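Local coordinates for glutaredoxin related protein (Sulfolobus solfataricus, PDB 4MNN) that probably catalyses thiol-disulfide exchange in proteins, as a protein disulfide oxidoreductase built from thioredoxin-type folds, at residues Asn84-Asp89 / Val124-Glu129; Val58-Tyr63 / Asn76-Ile81; Arg100-Leu105 / Phe158-Glu163. All blocks are in the same frame, centred on the assembly; numbering follows the deposited sequence.

Contact 1 (Asn84-Asp89 / Val124-Glu129)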
ATOM      1  N   ASN A  84       7.713 -12.895  -4.565  1.00 26.12           N
ATOM      2  CA  ASN A  84       8.027 -13.314  -3.198  1.00 27.50           C
ATOM      3  C   ASN A  84       9.458 -12.956  -2.828  1.00 27.95           C
ATOM      4  O   ASN A  84      10.214 -13.773  -2.266  1.00 29.53           O
ATOM      5  CB  ASN A  84       7.796 -14.814  -3.010  1.00 30.44           C
ATOM      6  CG  ASN A  84       7.935 -15.238  -1.555  1.00 33.61           C
ATOM      7  OD1 ASN A  84       7.707 -14.433  -0.649  1.00 34.72           O
ATOM      8  ND2 ASN A  84       8.298 -16.502  -1.321  1.00 34.11           N
ATOM      9  N   VAL A  85       9.844 -11.731  -3.162  1.00 26.32           N
ATOM     10  CA  VAL A  85      11.162 -11.242  -2.814  1.00 27.71           C
ATOM     11  C   VAL A  85      11.074  -9.998  -1.923  1.00 27.36           C
ATOM     12  O   VAL A  85      10.192  -9.169  -2.081  1.00 26.47           O
ATOM     13  CB  VAL A  85      11.989 -10.885  -4.054  1.00 28.61           C
ATOM     14  CG1 VAL A  85      11.455  -9.638  -4.726  1.00 29.18           C
ATOM     15  CG2 VAL A  85      13.434 -10.666  -3.646  1.00 30.54           C
ATOM     16  N   VAL A  86      11.988  -9.893  -0.968  1.00 28.47           N
ATOM     17  CA  VAL A  86      12.040  -8.730  -0.093  1.00 30.12           C
ATOM     18  C   VAL A  86      13.480  -8.206  -0.147  1.00 29.56           C
ATOM     19  O   VAL A  86      14.431  -8.985  -0.259  1.00 27.11           O
ATOM     20  CB  VAL A  86      11.620  -9.137   1.341  1.00 33.42           C
ATOM     21  CG1 VAL A  86      12.345  -8.294   2.376  1.00 34.65           C
ATOM     22  CG2 VAL A  86      10.078  -8.969   1.487  1.00 32.00           C
ATOM     23  N   ASN A  87      13.651  -6.893  -0.091  1.00 28.52           N
ATOM     24  CA  ASN A  87      14.997  -6.353  -0.153  1.00 30.15           C
ATOM     25  C   ASN A  87      15.516  -5.747   1.160  1.00 30.35           C
ATOM     26  O   ASN A  87      16.596  -5.160   1.187  1.00 31.42           O
ATOM     27  CB  ASN A  87      15.099  -5.358  -1.316  1.00 31.00           C
ATOM     28  CG  ASN A  87      14.918  -6.049  -2.682  1.00 33.30           C
ATOM     29  OD1 ASN A  87      15.706  -6.938  -3.051  1.00 33.60           O
ATOM     30  ND2 ASN A  87      13.875  -5.662  -3.423  1.00 31.65           N
ATOM     31  N   LEU A  88      14.752  -5.883   2.243  1.00 27.43           N
ATOM     32  CA  LEU A  88      15.219  -5.378   3.536  1.00 26.30           C
ATOM     33  C   LEU A  88      16.361  -6.323   3.976  1.00 25.82           C
ATOM     34  O   LEU A  88      16.374  -7.504   3.607  1.00 23.88           O
ATOM     35  CB  LEU A  88      14.074  -5.411   4.556  1.00 27.74           C
ATOM     36  CG  LEU A  88      12.888  -4.514   4.195  1.00 27.96           C
ATOM     37  CD1 LEU A  88      11.850  -4.598   5.273  1.00 30.72           C
ATOM     38  CD2 LEU A  88      13.345  -3.091   4.042  1.00 29.31           C
ATOM     39  N   ASP A  89      17.315  -5.828   4.760  1.00 24.72           N
ATOM     40  CA  ASP A  89      18.429  -6.686   5.185  1.00 26.10           C
ATOM     41  C   ASP A  89      17.978  -7.667   6.278  1.00 26.04           C
ATOM     42  O   ASP A  89      16.895  -7.508   6.844  1.00 25.09           O
ATOM     43  CB  ASP A  89      19.618  -5.830   5.668  1.00 27.71           C
ATOM     44  CG  ASP A  89      19.325  -5.084   6.962  1.00 29.45           C
ATOM     45  OD1 ASP A  89      19.466  -3.842   6.954  1.00 31.06           O
ATOM     46  OD2 ASP A  89      18.961  -5.725   7.991  1.00 29.66           O
ATOM     47  N   VAL A 124       7.435  -4.979   4.984  1.00 16.67           N
ATOM     48  CA  VAL A 124       7.098  -5.548   6.278  1.00 16.84           C
ATOM     49  C   VAL A 124       5.788  -6.381   6.159  1.00 16.82           C
ATOM     50  O   VAL A 124       5.672  -7.481   6.736  1.00 16.09           O
ATOM     51  CB  VAL A 124       6.926  -4.429   7.330  1.00 17.87           C
ATOM     52  CG1 VAL A 124       6.411  -5.009   8.629  1.00 17.00           C
ATOM     53  CG2 VAL A 124       8.247  -3.693   7.542  1.00 17.37           C
ATOM     54  N   SER A 125       4.806  -5.894   5.398  1.00 16.09           N
ATOM     55  CA  SER A 125       3.534  -6.637   5.256  1.00 17.63           C
ATOM     56  C   SER A 125       3.742  -7.979   4.545  1.00 18.07           C
ATOM     57  O   SER A 125       2.975  -8.927   4.740  1.00 19.33           O
ATOM     58  CB  SER A 125       2.484  -5.790   4.492  1.00 19.99           C
ATOM     59  OG  SER A 125       2.672  -5.776   3.076  1.00 19.98           O
ATOM     60  N   GLN A 126       4.787  -8.046   3.726  1.00 20.17           N
ATOM     61  CA  GLN A 126       5.147  -9.287   3.014  1.00 21.40           C
ATOM     62  C   GLN A 126       5.745 -10.322   3.958  1.00 23.29           C
ATOM     63  O   GLN A 126       5.452 -11.526   3.858  1.00 23.22           O
ATOM     64  CB  GLN A 126       6.219  -8.993   1.977  1.00 25.01           C
ATOM     65  CG  GLN A 126       5.782  -8.901   0.570  1.00 25.01           C
ATOM     66  CD  GLN A 126       6.977  -8.643  -0.343  1.00 22.87           C
ATOM     67  OE1 GLN A 126       7.388  -7.512  -0.523  1.00 24.20           O
ATOM     68  NE2 GLN A 126       7.550  -9.696  -0.879  1.00 20.78           N
ATOM     69  N   ILE A 127       6.627  -9.848   4.843  1.00 21.34           N
ATOM     70  CA  ILE A 127       7.346 -10.684   5.798  1.00 25.28           C
ATOM     71  C   ILE A 127       6.530 -11.128   6.982  1.00 24.69           C
ATOM     72  O   ILE A 127       6.772 -12.193   7.534  1.00 24.59           O
ATOM     73  CB  ILE A 127       8.534  -9.914   6.456  1.00 28.14           C
ATOM     74  CG1 ILE A 127       9.504  -9.399   5.411  1.00 29.76           C
ATOM     75  CG2 ILE A 127       9.253 -10.806   7.452  1.00 31.93           C
ATOM     76  CD1 ILE A 127      10.430  -8.377   5.990  1.00 31.68           C
ATOM     77  N   ASN A 128       5.561 -10.314   7.368  1.00 22.30           N
ATOM     78  CA  ASN A 128       4.834 -10.576   8.602  1.00 22.38           C
ATOM     79  C   ASN A 128       3.315 -10.558   8.458  1.00 23.54           C
ATOM     80  O   ASN A 128       2.697  -9.492   8.374  1.00 20.34           O
ATOM     81  CB  ASN A 128       5.331  -9.501   9.611  1.00 21.24           C
ATOM     82  CG  ASN A 128       4.751  -9.651  11.003  1.00 20.17           C
ATOM     83  OD1 ASN A 128       5.178  -8.956  11.941  1.00 25.49           O
ATOM     84  ND2 ASN A 128       3.809 -10.528  11.157  1.00 19.65           N
ATOM     85  N   GLU A 129       2.719 -11.751   8.440  1.00 24.55           N
ATOM     86  CA  GLU A 129       1.274 -11.877   8.308  1.00 26.38           C
ATOM     87  C   GLU A 129       0.521 -11.446   9.547  1.00 26.42           C
ATOM     88  O   GLU A 129      -0.713 -11.344   9.518  1.00 27.43           O
ATOM     89  CB  GLU A 129       0.898 -13.330   8.014  1.00 29.22           C
ATOM     90  CG  GLU A 129       1.561 -13.898   6.806  1.00 34.94           C
ATOM     91  CD  GLU A 129       1.244 -15.367   6.645  1.00 38.98           C
ATOM     92  OE1 GLU A 129       0.031 -15.690   6.531  1.00 40.60           O
ATOM     93  OE2 GLU A 129       2.203 -16.178   6.641  1.00 39.93           O
TER
HETATM   94  O   HOH W   1       6.114 -12.157  -0.419  1.00 39.22           O
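Gln-126, near the C-terminal end of helix 114-127, sends its carboxamide across to Val-85 in the loop that follows helix 71-83. Its NE2 donates to Val-85 O at 3.0 Å, a fairly straight bond with an N-H...O angle of 162°. The carbonyl oxygen lies close to the plane of the amide, whereas NE2 itself stands well above the carbonyl plane, 61° out of it. The amide also packs against a methyl group: Val-86 CG2 is 3.6 Å from Gln-126 CD, and the two side chains run antiparallel alongside each other. This is the tight part of the contact.

Toward Leu-88 the apolar contacts widen. Ile-127 CG1, anti to the carbonyl carbon (chi1 -58°), is set against Val-86 CG2 at 4.0 Å, the side chains crossing at about a right angle. Ile-127 CD1 touches two residues of the loop, 4.1 Å from both Val-86 CG1 and Leu-88 CD1. Val-93 of helix 90-96 touches Leu-88 and Ile-127 as well, adding to this apolar patch.

At Asn-84 the contact is looser and wet. No direct bond joins Asn-84 to the 124-129 segment; one water instead donates to Asn-84 OD1 and accepts from Gln-126 NE2 at 2.9 Å, which gives the amide nitrogen a second partner. Asn-84 is exposed and has positive phi, as the C-prime residue of the Schellman motif that ends helix 71-83. The arrangement is that of a helix-to-helix linker, laid between a Schellman stop and the N-cap Asp-89 of helix 90-96, across the C-terminal end of the helix that begins at the thioredoxin-type Cys-111/Cys-114 disulfide.

Contact 2 (Val58-Tyr63 / Asn76-Ile81)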
ATOM      1  N   VAL A  58      -4.512 -10.812   2.154  1.00 19.80           N
ATOM      2  CA  VAL A  58      -4.504  -9.359   1.900  1.00 19.73           C
ATOM      3  C   VAL A  58      -3.194  -8.798   2.470  1.00 18.75           C
ATOM      4  O   VAL A  58      -2.938  -8.887   3.676  1.00 20.84           O
ATOM      5  CB  VAL A  58      -5.700  -8.640   2.597  1.00 21.63           C
ATOM      6  CG1 VAL A  58      -5.612  -7.111   2.376  1.00 19.63           C
ATOM      7  CG2 VAL A  58      -7.043  -9.183   2.050  1.00 19.75           C
ATOM      8  N   TYR A  59      -2.343  -8.262   1.599  1.00 16.86           N
ATOM      9  CA  TYR A  59      -1.084  -7.688   2.021  1.00 14.19           C
ATOM     10  C   TYR A  59      -1.278  -6.318   2.612  1.00 15.34           C
ATOM     11  O   TYR A  59      -0.644  -5.971   3.610  1.00 15.80           O
ATOM     12  CB  TYR A  59      -0.110  -7.642   0.850  1.00 17.01           C
ATOM     13  CG  TYR A  59       0.411  -9.025   0.535  1.00 17.42           C
ATOM     14  CD1 TYR A  59      -0.368  -9.936  -0.175  1.00 17.36           C
ATOM     15  CD2 TYR A  59       1.660  -9.442   1.013  1.00 18.19           C
ATOM     16  CE1 TYR A  59       0.080 -11.259  -0.407  1.00 19.82           C
ATOM     17  CE2 TYR A  59       2.117 -10.751   0.788  1.00 19.72           C
ATOM     18  CZ  TYR A  59       1.315 -11.646   0.078  1.00 19.53           C
ATOM     19  OH  TYR A  59       1.756 -12.943  -0.167  1.00 21.16           O
ATOM     20  N   TYR A  60      -2.158  -5.534   2.005  1.00 13.72           N
ATOM     21  CA  TYR A  60      -2.476  -4.226   2.565  1.00 13.72           C
ATOM     22  C   TYR A  60      -3.620  -3.602   1.803  1.00 14.50           C
ATOM     23  O   TYR A  60      -4.023  -4.096   0.744  1.00 14.65           O
ATOM     24  CB  TYR A  60      -1.237  -3.309   2.506  1.00 15.34           C
ATOM     25  CG  TYR A  60      -0.732  -3.025   1.107  1.00 16.63           C
ATOM     26  CD1 TYR A  60      -1.341  -2.058   0.309  1.00 17.93           C
ATOM     27  CD2 TYR A  60       0.347  -3.740   0.571  1.00 17.31           C
ATOM     28  CE1 TYR A  60      -0.884  -1.803  -0.989  1.00 18.46           C
ATOM     29  CE2 TYR A  60       0.808  -3.502  -0.745  1.00 16.85           C
ATOM     30  CZ  TYR A  60       0.194  -2.540  -1.509  1.00 19.25           C
ATOM     31  OH  TYR A  60       0.600  -2.268  -2.819  1.00 20.60           O
ATOM     32  N   THR A  61      -4.140  -2.510   2.353  1.00 14.90           N
ATOM     33  CA  THR A  61      -5.187  -1.733   1.702  1.00 14.24           C
ATOM     34  C   THR A  61      -4.634  -0.313   1.713  1.00 15.44           C
ATOM     35  O   THR A  61      -4.106   0.144   2.741  1.00 15.91           O
ATOM     36  CB  THR A  61      -6.497  -1.654   2.502  1.00 15.67           C
ATOM     37  OG1 THR A  61      -7.048  -2.955   2.648  1.00 20.39           O
ATOM     38  CG2 THR A  61      -7.528  -0.775   1.751  1.00 16.00           C
ATOM     39  N   TYR A  62      -4.753   0.353   0.573  1.00 13.02           N
ATOM     40  CA  TYR A  62      -4.333   1.725   0.415  1.00 13.64           C
ATOM     41  C   TYR A  62      -5.646   2.495   0.235  1.00 13.61           C
ATOM     42  O   TYR A  62      -6.391   2.249  -0.752  1.00 14.27           O
ATOM     43  CB  TYR A  62      -3.500   1.853  -0.862  1.00 13.08           C
ATOM     44  CG  TYR A  62      -2.873   3.207  -1.033  1.00 13.52           C
ATOM     45  CD1 TYR A  62      -1.500   3.407  -0.822  1.00 11.22           C
ATOM     46  CD2 TYR A  62      -3.650   4.313  -1.435  1.00 15.92           C
ATOM     47  CE1 TYR A  62      -0.918   4.673  -1.009  1.00 12.57           C
ATOM     48  CE2 TYR A  62      -3.081   5.579  -1.624  1.00 13.85           C
ATOM     49  CZ  TYR A  62      -1.726   5.757  -1.408  1.00 13.38           C
ATOM     50  OH  TYR A  62      -1.189   7.027  -1.562  1.00 16.93           O
ATOM     51  N   TYR A  63      -5.933   3.383   1.180  1.00 14.30           N
ATOM     52  CA  TYR A  63      -7.122   4.214   1.143  1.00 16.03           C
ATOM     53  C   TYR A  63      -6.795   5.536   0.447  1.00 14.13           C
ATOM     54  O   TYR A  63      -6.204   6.440   1.037  1.00 12.17           O
ATOM     55  CB  TYR A  63      -7.625   4.433   2.569  1.00 17.92           C
ATOM     56  CG  TYR A  63      -8.083   3.124   3.206  1.00 19.36           C
ATOM     57  CD1 TYR A  63      -7.252   2.418   4.095  1.00 19.10           C
ATOM     58  CD2 TYR A  63      -9.376   2.624   2.957  1.00 20.00           C
ATOM     59  CE1 TYR A  63      -7.694   1.269   4.719  1.00 19.89           C
ATOM     60  CE2 TYR A  63      -9.839   1.467   3.588  1.00 22.07           C
ATOM     61  CZ  TYR A  63      -8.995   0.797   4.464  1.00 22.86           C
ATOM     62  OH  TYR A  63      -9.441  -0.357   5.083  1.00 26.72           O
ATOM     63  N   ASN A  76       6.254  -1.240  -7.360  1.00 16.86           N
ATOM     64  CA  ASN A  76       7.334  -2.059  -6.847  1.00 18.88           C
ATOM     65  C   ASN A  76       6.809  -3.129  -5.902  1.00 17.28           C
ATOM     66  O   ASN A  76       7.329  -4.254  -5.862  1.00 15.64           O
ATOM     67  CB  ASN A  76       8.325  -1.215  -6.060  1.00 24.38           C
ATOM     68  CG  ASN A  76       9.606  -0.976  -6.800  1.00 29.33           C
ATOM     69  OD1 ASN A  76       9.603  -0.742  -7.992  1.00 32.53           O
ATOM     70  ND2 ASN A  76      10.719  -0.988  -6.073  1.00 33.99           N
ATOM     71  N   SER A  77       5.814  -2.783  -5.096  1.00 14.21           N
ATOM     72  CA  SER A  77       5.312  -3.759  -4.158  1.00 14.50           C
ATOM     73  C   SER A  77       4.637  -4.882  -4.895  1.00 14.23           C
ATOM     74  O   SER A  77       4.694  -6.030  -4.471  1.00 16.22           O
ATOM     75  CB  SER A  77       4.318  -3.157  -3.144  1.00 13.70           C
ATOM     76  OG  SER A  77       3.077  -2.779  -3.742  1.00 16.83           O
ATOM     77  N   LEU A  78       3.948  -4.569  -5.990  1.00 13.86           N
ATOM     78  CA  LEU A  78       3.280  -5.638  -6.737  1.00 14.46           C
ATOM     79  C   LEU A  78       4.302  -6.672  -7.234  1.00 15.98           C
ATOM     80  O   LEU A  78       4.089  -7.890  -7.151  1.00 13.72           O
ATOM     81  CB  LEU A  78       2.554  -5.029  -7.939  1.00 14.93           C
ATOM     82  CG  LEU A  78       1.040  -4.708  -7.819  1.00 20.95           C
ATOM     83  CD1 LEU A  78       0.598  -4.491  -6.429  1.00 15.17           C
ATOM     84  CD2 LEU A  78       0.684  -3.549  -8.741  1.00 18.99           C
ATOM     85  N   VAL A  79       5.394  -6.170  -7.794  1.00 15.72           N
ATOM     86  CA  VAL A  79       6.427  -7.064  -8.317  1.00 16.56           C
ATOM     87  C   VAL A  79       7.069  -7.874  -7.192  1.00 17.54           C
ATOM     88  O   VAL A  79       7.283  -9.073  -7.334  1.00 17.88           O
ATOM     89  CB  VAL A  79       7.497  -6.236  -9.060  1.00 18.53           C
ATOM     90  CG1 VAL A  79       8.670  -7.146  -9.522  1.00 21.05           C
ATOM     91  CG2 VAL A  79       6.840  -5.508 -10.238  1.00 18.52           C
ATOM     92  N   ARG A  80       7.388  -7.224  -6.071  1.00 17.96           N
ATOM     93  CA  ARG A  80       8.028  -7.932  -4.956  1.00 17.75           C
ATOM     94  C   ARG A  80       7.123  -9.018  -4.392  1.00 18.43           C
ATOM     95  O   ARG A  80       7.563 -10.142  -4.144  1.00 18.43           O
ATOM     96  CB  ARG A  80       8.423  -6.957  -3.837  1.00 18.05           C
ATOM     97  CG  ARG A  80       9.513  -5.952  -4.182  1.00 21.19           C
ATOM     98  CD  ARG A  80      10.328  -5.573  -2.910  1.00 23.64           C
ATOM     99  NE  ARG A  80      11.476  -4.758  -3.286  1.00 26.53           N
ATOM    100  CZ  ARG A  80      11.490  -3.427  -3.287  1.00 27.78           C
ATOM    101  NH1 ARG A  80      10.406  -2.740  -2.907  1.00 26.04           N
ATOM    102  NH2 ARG A  80      12.570  -2.783  -3.728  1.00 28.58           N
ATOM    103  N   ILE A  81       5.848  -8.683  -4.208  1.00 17.70           N
ATOM    104  CA  ILE A  81       4.900  -9.646  -3.682  1.00 18.68           C
ATOM    105  C   ILE A  81       4.703 -10.813  -4.684  1.00 20.01           C
ATOM    106  O   ILE A  81       4.691 -11.984  -4.285  1.00 19.96           O
ATOM    107  CB  ILE A  81       3.547  -8.949  -3.374  1.00 17.72           C
ATOM    108  CG1 ILE A  81       3.707  -8.048  -2.152  1.00 15.27           C
ATOM    109  CG2 ILE A  81       2.442  -9.973  -3.082  1.00 19.14           C
ATOM    110  CD1 ILE A  81       2.591  -6.998  -2.036  1.00 16.18           C
TER
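Ile-81, on helix 71-83, lies against the rings of Tyr-59 and Tyr-60, consecutive residues of strand 57-63. Its CG2 methyl stands over the centre of the Tyr-59 ring, 3.8 Å from the centroid and only 12° off the ring normal, a CH-pi contact. The CD1 end reaches back to the root of the same ring, 3.9 Å from Tyr-59 CG. CG1 is anti to the carbonyl carbon (chi1 -71°) and CG2 anti to the backbone N, which spreads the two branches along the ring.

Ile-81 CD1 also touches Tyr-60 CE2 at 4.1 Å. Beyond it the Tyr-60 ring runs on to the helix, where OH donates to Ser-77 OG at 2.7 Å, with OG at the ring edge and near its plane. Ser-77 OG is in turn hydrogen-bonded to Phe-74 O, one turn earlier in the helix, and Tyr-122 of helix 114-127 stacks on the Tyr-60 ring.

The bond thus holds the end of the phenol at the helix and satisfies a buried hydroxyl within otherwise apolar packing, while the stacked Tyr-122 probably limits the turning of the ring.

Contact 3 (Arg100-Leu105 / Phe158-Glu163)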
ATOM      1  N   ARG A 100       3.305  -6.894  15.739  1.00 21.69           N
ATOM      2  CA  ARG A 100       1.972  -7.485  15.682  1.00 22.58           C
ATOM      3  C   ARG A 100       0.900  -6.399  15.657  1.00 21.75           C
ATOM      4  O   ARG A 100       1.085  -5.303  16.210  1.00 20.24           O
ATOM      5  CB  ARG A 100       1.728  -8.380  16.893  1.00 27.54           C
ATOM      6  CG  ARG A 100       2.430  -9.739  16.821  1.00 32.50           C
ATOM      7  CD  ARG A 100       1.936 -10.667  17.918  1.00 37.88           C
ATOM      8  NE  ARG A 100       2.300 -12.069  17.671  1.00 42.49           N
ATOM      9  CZ  ARG A 100       1.563 -12.929  16.972  1.00 43.86           C
ATOM     10  NH1 ARG A 100       1.979 -14.179  16.812  1.00 47.87           N
ATOM     11  NH2 ARG A 100       0.402 -12.551  16.448  1.00 46.51           N
ATOM     12  N   GLY A 101      -0.207  -6.706  14.997  1.00 20.05           N
ATOM     13  CA  GLY A 101      -1.312  -5.774  14.985  1.00 19.86           C
ATOM     14  C   GLY A 101      -1.418  -4.737  13.894  1.00 16.85           C
ATOM     15  O   GLY A 101      -0.765  -4.780  12.860  1.00 16.33           O
ATOM     16  N   SER A 102      -2.254  -3.762  14.167  1.00 15.94           N
ATOM     17  CA  SER A 102      -2.515  -2.708  13.202  1.00 16.12           C
ATOM     18  C   SER A 102      -1.330  -1.776  13.020  1.00 13.14           C
ATOM     19  O   SER A 102      -0.681  -1.378  13.986  1.00 11.74           O
ATOM     20  CB  SER A 102      -3.719  -1.895  13.670  1.00 16.44           C
ATOM     21  OG  SER A 102      -3.913  -0.741  12.862  1.00 17.20           O
ATOM     22  N   VAL A 103      -1.059  -1.454  11.764  1.00 12.81           N
ATOM     23  CA  VAL A 103      -0.020  -0.496  11.414  1.00 11.59           C
ATOM     24  C   VAL A 103      -0.698   0.391  10.368  1.00 12.28           C
ATOM     25  O   VAL A 103      -1.097  -0.096   9.304  1.00 14.89           O
ATOM     26  CB  VAL A 103       1.238  -1.169  10.773  1.00 12.93           C
ATOM     27  CG1 VAL A 103       2.288  -0.075  10.388  1.00 13.15           C
ATOM     28  CG2 VAL A 103       1.849  -2.160  11.756  1.00 15.16           C
ATOM     29  N   LYS A 104      -0.877   1.675  10.678  1.00 12.74           N
ATOM     30  CA  LYS A 104      -1.473   2.610   9.733  1.00 14.13           C
ATOM     31  C   LYS A 104      -0.483   3.685   9.379  1.00 13.67           C
ATOM     32  O   LYS A 104       0.083   4.340  10.260  1.00 15.01           O
ATOM     33  CB  LYS A 104      -2.716   3.281  10.308  1.00 14.57           C
ATOM     34  CG  LYS A 104      -3.804   2.258  10.591  1.00 17.24           C
ATOM     35  CD  LYS A 104      -5.021   2.869  11.269  1.00 19.17           C
ATOM     36  CE  LYS A 104      -6.071   1.742  11.423  1.00 21.34           C
ATOM     37  NZ  LYS A 104      -7.381   2.262  11.799  1.00 24.91           N
ATOM     38  N   LEU A 105      -0.305   3.879   8.085  1.00 12.98           N
ATOM     39  CA  LEU A 105       0.608   4.901   7.588  1.00 11.13           C
ATOM     40  C   LEU A 105      -0.212   5.987   6.904  1.00 12.59           C
ATOM     41  O   LEU A 105      -1.009   5.681   6.029  1.00 12.02           O
ATOM     42  CB  LEU A 105       1.576   4.296   6.554  1.00 13.12           C
ATOM     43  CG  LEU A 105       2.408   5.362   5.814  1.00 12.97           C
ATOM     44  CD1 LEU A 105       3.342   6.053   6.802  1.00 13.85           C
ATOM     45  CD2 LEU A 105       3.250   4.727   4.666  1.00 13.94           C
ATOM     46  N   PHE A 158       0.587   2.855  15.393  1.00 15.25           N
ATOM     47  CA  PHE A 158       0.587   1.438  15.733  1.00 16.61           C
ATOM     48  C   PHE A 158      -0.531   1.121  16.764  1.00 17.58           C
ATOM     49  O   PHE A 158      -0.729   1.886  17.707  1.00 18.19           O
ATOM     50  CB  PHE A 158       1.934   1.043  16.357  1.00 16.03           C
ATOM     51  CG  PHE A 158       3.121   1.291  15.456  1.00 18.21           C
ATOM     52  CD1 PHE A 158       3.799   2.503  15.492  1.00 17.45           C
ATOM     53  CD2 PHE A 158       3.560   0.305  14.596  1.00 16.66           C
ATOM     54  CE1 PHE A 158       4.916   2.731  14.681  1.00 17.46           C
ATOM     55  CE2 PHE A 158       4.669   0.503  13.774  1.00 17.67           C
ATOM     56  CZ  PHE A 158       5.357   1.725  13.815  1.00 16.57           C
ATOM     57  N   ASN A 159      -1.227   0.010  16.554  1.00 18.86           N
ATOM     58  CA  ASN A 159      -2.299  -0.463  17.431  1.00 20.55           C
ATOM     59  C   ASN A 159      -3.344   0.604  17.705  1.00 22.01           C
ATOM     60  O   ASN A 159      -3.937   0.625  18.793  1.00 20.65           O
ATOM     61  CB  ASN A 159      -1.696  -0.995  18.744  1.00 21.69           C
ATOM     62  CG  ASN A 159      -0.738  -2.149  18.501  1.00 24.09           C
ATOM     63  OD1 ASN A 159      -1.129  -3.177  17.953  1.00 25.44           O
ATOM     64  ND2 ASN A 159       0.533  -1.973  18.879  1.00 28.38           N
ATOM     65  N   ASP A 160      -3.588   1.457  16.708  1.00 21.50           N
ATOM     66  CA  ASP A 160      -4.553   2.575  16.817  1.00 23.96           C
ATOM     67  C   ASP A 160      -4.269   3.512  17.987  1.00 25.80           C
ATOM     68  O   ASP A 160      -5.160   4.230  18.454  1.00 25.50           O
ATOM     69  CB  ASP A 160      -5.988   2.043  16.953  1.00 26.26           C
ATOM     70  CG  ASP A 160      -6.455   1.320  15.720  1.00 27.74           C
ATOM     71  OD1 ASP A 160      -6.868   1.982  14.757  1.00 29.70           O
ATOM     72  OD2 ASP A 160      -6.391   0.074  15.690  1.00 30.11           O
ATOM     73  N   LYS A 161      -3.021   3.553  18.429  1.00 24.73           N
ATOM     74  CA  LYS A 161      -2.652   4.371  19.587  1.00 26.35           C
ATOM     75  C   LYS A 161      -2.070   5.727  19.180  1.00 24.78           C
ATOM     76  O   LYS A 161      -1.109   5.785  18.420  1.00 24.19           O
ATOM     77  CB  LYS A 161      -1.615   3.613  20.406  1.00 28.94           C
ATOM     78  CG  LYS A 161      -1.682   3.780  21.912  1.00 34.84           C
ATOM     79  CD  LYS A 161      -1.435   5.188  22.357  1.00 36.57           C
ATOM     80  CE  LYS A 161      -1.199   5.246  23.869  1.00 38.88           C
ATOM     81  NZ  LYS A 161      -0.820   6.629  24.290  1.00 41.91           N
ATOM     82  N   VAL A 162      -2.652   6.809  19.679  1.00 22.14           N
ATOM     83  CA  VAL A 162      -2.125   8.138  19.382  1.00 22.03           C
ATOM     84  C   VAL A 162      -1.172   8.399  20.544  1.00 23.22           C
ATOM     85  O   VAL A 162      -1.594   8.400  21.714  1.00 23.24           O
ATOM     86  CB  VAL A 162      -3.240   9.233  19.382  1.00 22.00           C
ATOM     87  CG1 VAL A 162      -2.614  10.637  19.303  1.00 21.23           C
ATOM     88  CG2 VAL A 162      -4.152   9.027  18.239  1.00 19.31           C
ATOM     89  N   GLU A 163       0.110   8.582  20.236  1.00 22.20           N
ATOM     90  CA  GLU A 163       1.123   8.809  21.257  1.00 24.79           C
ATOM     91  C   GLU A 163       1.211  10.325  21.427  1.00 26.06           C
ATOM     92  O   GLU A 163       1.536  11.032  20.479  1.00 25.45           O
ATOM     93  CB  GLU A 163       2.490   8.257  20.804  1.00 26.25           C
ATOM     94  CG  GLU A 163       2.591   6.709  20.626  1.00 26.16           C
ATOM     95  CD  GLU A 163       2.370   5.939  21.935  1.00 29.44           C
ATOM     96  OE1 GLU A 163       2.557   6.535  23.015  1.00 28.30           O
ATOM     97  OE2 GLU A 163       2.021   4.734  21.888  1.00 29.40           O
TER
HETATM   98  O   HOH W   2       0.975  -5.161  19.004  1.00 43.96           O
HETATM   99  O   HOH W   3      -2.777   1.526  13.991  1.00 15.54           O
HETATM  100  O   HOH W   4      -3.362  -3.541  16.941  1.00 27.61           O
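Lys-104 and Asp-160 form a salt bridge between strand 101-107 and the turn after strand 155-158. Lys-104 NZ donates to Asp-160 OD1 at 3.0 Å, meeting it nearly along its C-O axis, and the extended lysine chain crosses the aspartate obliquely. Tyr-148 OH is hydrogen-bonded to both NZ and OD1 and closes a triangle with them. A methionine in place of Lys-104 would probably leave Asp-160 OD1 without its charged mate and take one partner from Tyr-148 OH.

The backbones are joined by Asn-159 N, which donates to Ser-102 O at 3.0 Å in a nearly straight bond (171° at the hydrogen). Phe-158 CA makes a CA-H...O contact with the same oxygen, at 3.5 Å. Three waters serve further polar groups along this edge. One donates to Ser-102 OG and accepts from Asp-160 N at 2.8 Å, supplying that turn amide with an acceptor. The next accepts from Ser-102 N at 3.0 Å; its approach to Asn-159 OD1 is too short to be more than a doubtful bond. The third donates to Arg-100 O and takes a weak bond from Asn-159 ND2. Within the turn, Lys-161 N bonds to Phe-158 O at 2.9 Å.

On the face of the sheet that bears Val-103 and Phe-158, these two side chains lie side by side and point the same way, with Val-103 CG2 4.1 Å from Phe-158 CD2. Val-103 and Phe-158 form an antiparallel non-hydrogen-bonded pair. Just beyond it, Asn-159 and Asp-160 take the two positive-phi corners of a turn from Phe-158 to Lys-161. The arrangement is a type I' turn that ends the antiparallel edge strand 155-158 of the mixed sheet, in keeping with a thioredoxin fold.

Contact 2 is the buried one, near the centre of the chain, while contact 1 lies at the surface and contact 3 is partly buried at a border of the sheet. Contacts 1 and 2 are neighbours in series: helix 71-83 supplies one side of contact 2 and runs directly into the loop of contact 1, and Val-85 N probably bonds to Arg-80 O where they meet. Contacts 2 and 3 belong to one sheet but to different thioredoxin-like parts of the chain, with centres about 18 Å apart. The chemistry follows depth: rings, a methyl and one hydroxyl pair in contact 2, a side-chain amide hydrogen bond, with a water, beside aliphatic groups in contact 1, charges and bridging waters in contact 3.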